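Local coordinates for protein arginine kinase (Anthopleura japonica, PDB 4RF6) that catalyses the reversible transfer of phosphate from ATP to L-arginine, giving phosphoarginine and ADP, and carries two phosphagen kinase repeats in one chain, at residues N419-C424 / G550-E555; N582-L587 / S628-N633; A494-L499 / A557-L562. All blocks are in the same frame, centred on the assembly; numbering follows the deposited sequence.

Contact 1: residues N419-C424 / G550-E555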
loop_
_atom_site.group_PDB
_atom_site.type_symbol
_atom_site.label_atom_id
_atom_site.label_comp_id
_atom_site.label_asym_id
_atom_site.label_seq_id
_atom_site.Cartn_x
_atom_site.Cartn_y
_atom_site.Cartn_z
ATOM N N ASN A 419 6.088 11.142 -20.378
ATOM C CA ASN A 419 6.636 10.188 -21.329
ATOM C C ASN A 419 6.449 10.663 -22.773
ATOM O O ASN A 419 5.491 10.276 -23.443
ATOM C CB ASN A 419 6.008 8.806 -21.128
ATOM C CG ASN A 419 6.224 8.264 -19.723
ATOM O OD1 ASN A 419 7.262 7.667 -19.427
ATOM N ND2 ASN A 419 5.242 8.473 -18.849
ATOM N N LEU A 420 7.384 11.488 -23.241
ATOM C CA LEU A 420 7.318 12.120 -24.561
ATOM C C LEU A 420 7.146 11.113 -25.698
ATOM O O LEU A 420 6.611 11.445 -26.759
ATOM C CB LEU A 420 8.577 12.954 -24.806
ATOM C CG LEU A 420 8.901 14.049 -23.792
ATOM C CD1 LEU A 420 10.385 14.076 -23.453
ATOM C CD2 LEU A 420 8.471 15.392 -24.331
ATOM N N ASP A 421 7.597 9.886 -25.464
ATOM C CA ASP A 421 7.559 8.837 -26.476
ATOM C C ASP A 421 6.279 8.002 -26.417
ATOM O O ASP A 421 6.224 6.902 -26.974
ATOM C CB ASP A 421 8.766 7.914 -26.315
ATOM C CG ASP A 421 8.622 6.975 -25.128
ATOM O OD1 ASP A 421 8.374 7.462 -24.003
ATOM O OD2 ASP A 421 8.736 5.746 -25.330
ATOM N N SER A 422 5.260 8.507 -25.728
ATOM C CA SER A 422 3.977 7.811 -25.677
ATOM C C SER A 422 3.320 7.887 -27.051
ATOM O O SER A 422 3.593 8.811 -27.824
ATOM C CB SER A 422 3.048 8.445 -24.638
ATOM O OG SER A 422 3.760 8.931 -23.515
ATOM N N SER A 423 2.455 6.923 -27.354
ATOM C CA SER A 423 1.691 6.948 -28.596
ATOM C C SER A 423 0.473 7.849 -28.440
ATOM O O SER A 423 0.236 8.746 -29.254
ATOM C CB SER A 423 1.241 5.540 -28.983
ATOM O OG SER A 423 2.334 4.746 -29.394
ATOM N N CYS A 424 -0.300 7.589 -27.393
ATOM C CA CYS A 424 -1.491 8.374 -27.103
ATOM C C CYS A 424 -1.134 9.494 -26.133
ATOM O O CYS A 424 -1.061 10.665 -26.520
ATOM C CB CYS A 424 -2.578 7.479 -26.509
ATOM S SG CYS A 424 -2.848 5.939 -27.428
ATOM N N GLY A 550 2.616 -1.493 -12.643
ATOM C CA GLY A 550 2.523 -0.949 -13.986
ATOM C C GLY A 550 3.796 -0.263 -14.427
ATOM O O GLY A 550 4.597 0.173 -13.591
ATOM N N ASP A 551 3.983 -0.147 -15.739
ATOM C CA ASP A 551 5.167 0.522 -16.269
ATOM C C ASP A 551 5.118 2.039 -16.079
ATOM O O ASP A 551 4.187 2.559 -15.461
ATOM C CB ASP A 551 5.405 0.150 -17.738
ATOM C CG ASP A 551 4.286 0.608 -18.664
ATOM O OD1 ASP A 551 3.591 1.609 -18.374
ATOM O OD2 ASP A 551 4.119 -0.042 -19.716
ATOM N N ARG A 552 6.111 2.743 -16.623
ATOM C CA ARG A 552 6.227 4.191 -16.443
ATOM C C ARG A 552 5.038 4.967 -17.017
ATOM O O ARG A 552 4.772 6.095 -16.601
ATOM C CB ARG A 552 7.523 4.712 -17.069
ATOM C CG ARG A 552 7.607 4.500 -18.578
ATOM C CD ARG A 552 9.001 4.795 -19.128
ATOM N NE ARG A 552 9.225 4.127 -20.411
ATOM C CZ ARG A 552 9.128 4.717 -21.601
ATOM N NH1 ARG A 552 8.818 6.007 -21.698
ATOM N NH2 ARG A 552 9.350 4.009 -22.702
ATOM N N PHE A 553 4.344 4.382 -17.987
ATOM C CA PHE A 553 3.196 5.063 -18.579
ATOM C C PHE A 553 2.039 5.034 -17.590
ATOM O O PHE A 553 1.370 6.045 -17.376
ATOM C CB PHE A 553 2.793 4.413 -19.906
ATOM C CG PHE A 553 3.869 4.463 -20.955
ATOM C CD1 PHE A 553 4.135 5.644 -21.638
ATOM C CD2 PHE A 553 4.611 3.331 -21.256
ATOM C CE1 PHE A 553 5.128 5.693 -22.598
ATOM C CE2 PHE A 553 5.605 3.370 -22.214
ATOM C CZ PHE A 553 5.866 4.550 -22.888
ATOM N N LEU A 554 1.826 3.871 -16.982
ATOM C CA LEU A 554 0.824 3.718 -15.932
ATOM C C LEU A 554 1.197 4.479 -14.659
ATOM O O LEU A 554 0.343 5.100 -14.017
ATOM C CB LEU A 554 0.606 2.232 -15.635
ATOM C CG LEU A 554 0.025 1.483 -16.835
ATOM C CD1 LEU A 554 -0.182 -0.003 -16.566
ATOM C CD2 LEU A 554 -1.278 2.133 -17.257
ATOM N N GLU A 555 2.475 4.426 -14.293
ATOM C CA GLU A 555 2.969 5.171 -13.139
ATOM C C GLU A 555 2.636 6.655 -13.251
ATOM O O GLU A 555 2.114 7.262 -12.308
ATOM C CB GLU A 555 4.483 4.975 -12.984
ATOM C CG GLU A 555 5.096 5.783 -11.843
ATOM C CD GLU A 555 4.643 5.315 -10.467
ATOM O OE1 GLU A 555 4.410 4.102 -10.289
ATOM O OE2 GLU A 555 4.525 6.167 -9.563
#
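Arg552 and Phe553 meet Asn419 and Asp421 in a mixed polar and aromatic contact between the two domains of the second repeat. The type I beta turn from Asn419 to Ser422, after helix 409-418, supplies one side. The start of helix 552-557 supplies the other.

The salt bridge is the main polar link. Arg552 and Asp421 reach toward each other tip to tip, with guanidinium and carboxylate nearly coplanar (13° apart). NH1 of Arg552 donates to OD1 of Asp421 at 2.8 Å, and NH2 of Arg552 donates to OD2 of Asp421 at 3.2 Å. Both bonds are fairly straight and come in on the syn sides of the oxygens. This end-on grip uses one nitrogen for each oxygen and limits rotation of the guanidinium.

Asn419 OD1 takes a second bond from Arg552 NH1 at 3.2 Å, with the donor tilted from the carbonyl plane. NH1 thus serves two acceptors. The amide nitrogen makes only a weak bond back, from Asn419 ND2 to Arg552 O at 3.3 Å. Its stronger partner is Ser415 O, in the preceding helix.

Phe553 lies beside this network. Ring atom CE1 of Phe553 comes within 3.6 Å of Asn419 CB. CZ of Phe553 lies 3.3 Å above the plane of the Arg552 guanidinium, offset toward its rim. OD2 of Asp421 lies at the edge of the ring, 4.0 Å from CZ of Phe553.

By sequence, the residues after the turn, Ser423 and Cys424, match Gly71 and Val72, assigned to substrate binding by similarity. Asp551 is the N-cap of helix 552-557: its OD1 accepts from the backbone nitrogens of Phe553 and Leu554. Beyond the contact, Ser415 of helix 409-418 also bonds Phe553 O. Tyr427, in the loop before helix 433-436, touches the Phe553 side chain.

Contact 2: residues N582-L587 / S628-N633; sequences NEEDQL and SGCPTN
Asp585 and Ser628 form the direct hydrogen bond of this buried contact between two loops. Ser628 OG donates to Asp585 OD1 at 2.6 Å and uses the syn lone pair of that oxygen. The serine hydroxyl is anti to its backbone N (chi1 176°). It also accepts from Cys630 N at 3.3 Å, which closes an ST turn. One hydroxyl therefore links the carboxylate to the backbone N of Cys630. Asp585 OD1 has a further donor in Asn489 ND2, and Asn489 OD1 accepts from the backbone N of Gln586.

Two waters fill in between the backbones. Water 1 lies 2.6 Å from Glu584 O and accepts weakly from Gly629 N. Water 2 accepts from the same Gly629 N at 3.2 Å. Each also makes a weak bond of 3.4 Å to Asp585 OD1. Neither water has protons for every acceptor near it, so its bonds probably alternate.

The remaining approaches are looser, with no bond assigned. The Glu584 chain is extended beyond CG, with CG anti to the backbone N (chi1 -176°). This carries OE2 of Glu584 to 4.1 Å from Cys630 CB. Asp585 OD2 lies 4.3 Å from Asn633 CG.

The pairing is consistent with the guanidino-substrate pocket of phosphagen kinases. By sequence, Glu584 and Cys630 match Glu232 and Cys278 of the first repeat, which are assigned to substrate binding by similarity. The geometry is consistent with Asp585 and Ser628 acting as a second shell that positions the two loops carrying this Glu and Cys.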
loop_
_atom_site.group_PDB
_atom_site.type_symbol
_atom_site.label_atom_id
_atom_site.label_comp_id
_atom_site.label_asym_id
_atom_site.label_seq_id
_atom_site.Cartn_x
_atom_site.Cartn_y
_atom_site.Cartn_z
ATOM N N ASN A 582 -7.980 -4.766 -10.626
ATOM C CA ASN A 582 -7.311 -3.490 -10.390
ATOM C C ASN A 582 -5.880 -3.419 -10.917
ATOM O O ASN A 582 -5.027 -2.749 -10.330
ATOM C CB ASN A 582 -7.380 -3.101 -8.902
ATOM C CG ASN A 582 -8.763 -2.622 -8.492
ATOM O OD1 ASN A 582 -9.432 -1.930 -9.252
ATOM N ND2 ASN A 582 -9.198 -2.997 -7.286
ATOM N N GLU A 583 -5.625 -4.113 -12.023
ATOM C CA GLU A 583 -4.359 -3.974 -12.729
ATOM C C GLU A 583 -4.351 -2.632 -13.486
ATOM O O GLU A 583 -4.226 -1.570 -12.867
ATOM C CB GLU A 583 -4.135 -5.166 -13.666
ATOM C CG GLU A 583 -2.725 -5.271 -14.245
ATOM C CD GLU A 583 -2.688 -5.042 -15.747
ATOM O OE1 GLU A 583 -3.761 -5.103 -16.387
ATOM O OE2 GLU A 583 -1.584 -4.797 -16.279
ATOM N N GLU A 584 -4.503 -2.664 -14.809
ATOM C CA GLU A 584 -4.582 -1.429 -15.601
ATOM C C GLU A 584 -6.021 -0.923 -15.641
ATOM O O GLU A 584 -6.279 0.279 -15.523
ATOM C CB GLU A 584 -4.069 -1.660 -17.025
ATOM C CG GLU A 584 -4.022 -0.398 -17.891
ATOM C CD GLU A 584 -3.429 -0.652 -19.270
ATOM O OE1 GLU A 584 -3.051 -1.807 -19.553
ATOM O OE2 GLU A 584 -3.337 0.303 -20.068
ATOM N N ASP A 585 -6.950 -1.852 -15.841
ATOM C CA ASP A 585 -8.362 -1.581 -15.633
ATOM C C ASP A 585 -8.790 -2.302 -14.362
ATOM O O ASP A 585 -8.048 -3.134 -13.825
ATOM C CB ASP A 585 -9.196 -2.063 -16.822
ATOM C CG ASP A 585 -9.017 -1.195 -18.050
ATOM O OD1 ASP A 585 -9.652 -0.121 -18.105
ATOM O OD2 ASP A 585 -8.243 -1.588 -18.952
ATOM N N GLN A 586 -9.978 -1.979 -13.874
ATOM C CA GLN A 586 -10.462 -2.586 -12.646
ATOM C C GLN A 586 -10.686 -4.077 -12.866
ATOM O O GLN A 586 -10.413 -4.896 -11.985
ATOM C CB GLN A 586 -11.717 -1.847 -12.175
ATOM C CG GLN A 586 -11.372 -0.398 -11.773
ATOM C CD GLN A 586 -12.545 0.565 -11.807
ATOM O OE1 GLN A 586 -13.709 0.159 -11.828
ATOM N NE2 GLN A 586 -12.237 1.859 -11.806
ATOM N N LEU A 587 -11.136 -4.416 -14.073
ATOM C CA LEU A 587 -11.346 -5.802 -14.472
ATOM C C LEU A 587 -10.698 -6.113 -15.815
ATOM O O LEU A 587 -10.961 -5.431 -16.816
ATOM C CB LEU A 587 -12.839 -6.111 -14.559
ATOM C CG LEU A 587 -13.607 -6.018 -13.247
ATOM C CD1 LEU A 587 -15.100 -6.092 -13.482
ATOM C CD2 LEU A 587 -13.154 -7.144 -12.329
ATOM N N SER A 628 -12.850 2.993 -20.210
ATOM C CA SER A 628 -11.564 2.560 -19.692
ATOM C C SER A 628 -10.747 3.810 -19.470
ATOM O O SER A 628 -10.999 4.830 -20.115
ATOM C CB SER A 628 -10.862 1.662 -20.709
ATOM O OG SER A 628 -9.573 1.296 -20.255
ATOM N N GLY A 629 -9.782 3.741 -18.557
ATOM C CA GLY A 629 -8.869 4.846 -18.324
ATOM C C GLY A 629 -8.032 5.074 -19.567
ATOM O O GLY A 629 -7.632 6.203 -19.865
ATOM N N CYS A 630 -7.741 3.997 -20.294
ATOM C CA CYS A 630 -7.013 4.109 -21.555
ATOM C C CYS A 630 -8.001 4.061 -22.713
ATOM O O CYS A 630 -8.711 3.073 -22.884
ATOM C CB CYS A 630 -5.977 2.988 -21.695
ATOM S SG CYS A 630 -4.878 3.147 -23.144
ATOM N N PRO A 631 -8.061 5.143 -23.504
ATOM C CA PRO A 631 -8.986 5.267 -24.638
ATOM C C PRO A 631 -8.795 4.192 -25.708
ATOM O O PRO A 631 -9.676 4.029 -26.548
ATOM C CB PRO A 631 -8.656 6.653 -25.208
ATOM C CG PRO A 631 -8.061 7.413 -24.039
ATOM C CD PRO A 631 -7.276 6.373 -23.285
ATOM N N THR A 632 -7.675 3.467 -25.680
ATOM C CA THR A 632 -7.474 2.357 -26.609
ATOM C C THR A 632 -8.356 1.160 -26.267
ATOM O O THR A 632 -8.612 0.308 -27.116
ATOM C CB THR A 632 -6.002 1.891 -26.661
ATOM O OG1 THR A 632 -5.606 1.368 -25.385
ATOM C CG2 THR A 632 -5.096 3.031 -27.050
ATOM N N ASN A 633 -8.817 1.099 -25.023
ATOM C CA ASN A 633 -9.623 -0.026 -24.564
ATOM C C ASN A 633 -11.125 0.249 -24.531
ATOM O O ASN A 633 -11.875 -0.474 -23.873
ATOM C CB ASN A 633 -9.169 -0.476 -23.176
ATOM C CG ASN A 633 -8.087 -1.530 -23.232
ATOM O OD1 ASN A 633 -8.376 -2.719 -23.377
ATOM N ND2 ASN A 633 -6.833 -1.105 -23.107
HETATM O O HOH W 1 -7.308 2.102 -17.048
HETATM O O HOH W 2 -9.922 2.269 -15.723
#

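Contact 3: residues A494-L499 / A557-L562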
loop_
_atom_site.group_PDB
_atom_site.type_symbol
_atom_site.label_atom_id
_atom_site.label_comp_id
_atom_site.label_asym_id
_atom_site.label_seq_id
_atom_site.Cartn_x
_atom_site.Cartn_y
_atom_site.Cartn_z
ATOM N N ALA A 494 -14.621 6.049 -10.031
ATOM C CA ALA A 494 -13.723 6.689 -10.986
ATOM C C ALA A 494 -13.159 5.589 -11.877
ATOM O O ALA A 494 -13.437 4.397 -11.665
ATOM C CB ALA A 494 -12.602 7.407 -10.259
ATOM N N LEU A 495 -12.367 5.961 -12.874
ATOM C CA LEU A 495 -11.628 4.939 -13.604
ATOM C C LEU A 495 -10.334 4.724 -12.829
ATOM O O LEU A 495 -10.063 5.450 -11.872
ATOM C CB LEU A 495 -11.390 5.354 -15.054
ATOM C CG LEU A 495 -12.678 5.426 -15.884
ATOM C CD1 LEU A 495 -12.498 6.238 -17.158
ATOM C CD2 LEU A 495 -13.151 4.026 -16.225
ATOM N N THR A 496 -9.550 3.720 -13.210
ATOM C CA THR A 496 -8.309 3.400 -12.499
ATOM C C THR A 496 -7.378 4.590 -12.174
ATOM O O THR A 496 -6.862 4.674 -11.054
ATOM C CB THR A 496 -7.538 2.262 -13.211
ATOM O OG1 THR A 496 -8.315 1.055 -13.138
ATOM C CG2 THR A 496 -6.213 2.013 -12.545
ATOM N N PRO A 497 -7.160 5.514 -13.135
ATOM C CA PRO A 497 -6.217 6.599 -12.814
ATOM C C PRO A 497 -6.737 7.564 -11.755
ATOM O O PRO A 497 -5.932 8.281 -11.153
ATOM C CB PRO A 497 -6.078 7.344 -14.144
ATOM C CG PRO A 497 -6.449 6.333 -15.193
ATOM C CD PRO A 497 -7.546 5.537 -14.557
ATOM N N GLY A 498 -8.051 7.601 -11.538
ATOM C CA GLY A 498 -8.627 8.575 -10.623
ATOM C C GLY A 498 -9.114 7.989 -9.309
ATOM O O GLY A 498 -9.668 8.704 -8.470
ATOM N N LEU A 499 -8.904 6.686 -9.128
ATOM C CA LEU A 499 -9.402 5.977 -7.948
ATOM C C LEU A 499 -8.837 6.514 -6.637
ATOM O O LEU A 499 -7.642 6.813 -6.538
ATOM C CB LEU A 499 -9.083 4.478 -8.040
ATOM C CG LEU A 499 -9.865 3.596 -9.005
ATOM C CD1 LEU A 499 -9.359 2.155 -8.933
ATOM C CD2 LEU A 499 -11.350 3.647 -8.700
ATOM N N ALA A 557 0.407 8.020 -15.091
ATOM C CA ALA A 557 -1.030 8.211 -15.253
ATOM C C ALA A 557 -1.743 8.165 -13.905
ATOM O O ALA A 557 -2.916 8.520 -13.807
ATOM C CB ALA A 557 -1.599 7.150 -16.184
ATOM N N GLY A 558 -1.043 7.699 -12.875
ATOM C CA GLY A 558 -1.628 7.606 -11.547
ATOM C C GLY A 558 -2.230 6.242 -11.262
ATOM O O GLY A 558 -2.931 6.053 -10.262
ATOM N N VAL A 559 -1.953 5.293 -12.148
ATOM C CA VAL A 559 -2.531 3.948 -12.073
ATOM C C VAL A 559 -1.914 3.078 -10.963
ATOM O O VAL A 559 -2.583 2.201 -10.403
ATOM C CB VAL A 559 -2.434 3.256 -13.456
ATOM C CG1 VAL A 559 -2.793 1.780 -13.376
ATOM C CG2 VAL A 559 -3.342 3.961 -14.458
ATOM N N ASN A 560 -0.650 3.330 -10.625
ATOM C CA ASN A 560 0.068 2.458 -9.689
ATOM C C ASN A 560 -0.105 2.792 -8.205
ATOM O O ASN A 560 0.580 2.211 -7.362
ATOM C CB ASN A 560 1.566 2.442 -10.008
ATOM C CG ASN A 560 1.907 1.580 -11.201
ATOM O OD1 ASN A 560 1.177 0.646 -11.543
ATOM N ND2 ASN A 560 3.045 1.871 -11.831
ATOM N N LYS A 561 -1.000 3.724 -7.889
ATOM C CA LYS A 561 -1.120 4.251 -6.525
ATOM C C LYS A 561 -1.361 3.157 -5.489
ATOM O O LYS A 561 -2.187 2.265 -5.697
ATOM C CB LYS A 561 -2.235 5.302 -6.425
ATOM C CG LYS A 561 -2.027 6.562 -7.264
ATOM C CD LYS A 561 -2.987 7.672 -6.829
ATOM C CE LYS A 561 -3.116 8.776 -7.878
ATOM N NZ LYS A 561 -4.076 8.396 -8.955
ATOM N N LEU A 562 -0.614 3.233 -4.385
ATOM C CA LEU A 562 -0.769 2.323 -3.248
ATOM C C LEU A 562 -0.509 0.851 -3.583
ATOM O O LEU A 562 -1.037 -0.042 -2.914
ATOM C CB LEU A 562 -2.158 2.481 -2.620
ATOM C CG LEU A 562 -2.573 3.892 -2.200
ATOM C CD1 LEU A 562 -3.870 3.831 -1.396
ATOM C CD2 LEU A 562 -1.473 4.611 -1.405
HETATM O O HOH W 3 -5.275 2.985 -9.586
HETATM O O HOH W 4 -5.732 5.921 -8.354
HETATM O O HOH W 5 -6.483 8.948 -7.157
#
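Thr496 and Pro497 pack against Val559, while Lys561 reaches over to the backbone of the 494-499 loop. Thr496 CG2 and Val559 CG1, each anti to its own backbone N (chi1 170° in Val559), meet at 3.5 Å. The Pro497 ring and the Val559 side chain lie side by side and point the same way, with Pro497 CG 4.0 Å from Val559 CG2. Pro497 CB also rests 3.4 Å from Ala557 O.

Lys561 runs extended through chi3 and then bends at chi4 (82°), which turns NZ back toward Gly558. NZ of Lys561 donates to Gly558 O at 2.9 Å. It also donates to waters 4 and 5. Both waters reach Leu499 O, and water 4 also reaches Thr496 O. Pro497 O is close to NZ, but the angle is too poor for a hydrogen bond. Water 3 bridges Thr496 O and Val559 O.

Within the catalytic domain, the loop leading into helix 501-516 thus meets the loop after helix 552-557, a helix Gly558 closes by a Schellman motif. No direct hydrogen bond crosses this contact. Apolar packing and water bridges join the loops, and the ammonium group probably offsets the negative ends of the carbonyls gathered round it.

In the fold
From the N terminus, the chain first passes the turn 419-424, then the loop 494-499. Contact 1 closes when residues 550-555 come back to the turn, and contact 3 closes soon after at 557-562. These two loops cross. Contact 2 follows in series and joins 582-587 to 628-633. Contact 1 ties the N-terminal domain of the second repeat to its catalytic domain. Contacts 2 and 3 join loops within the catalytic domain. Direct touches link all three: Leu554 O with Val559 N, Gln586 NE2 with Ala494 O, and Cys424 with Thr632. By sequence, Cys424 matches Val72, in a segment of the first repeat assigned to substrate binding by similarity.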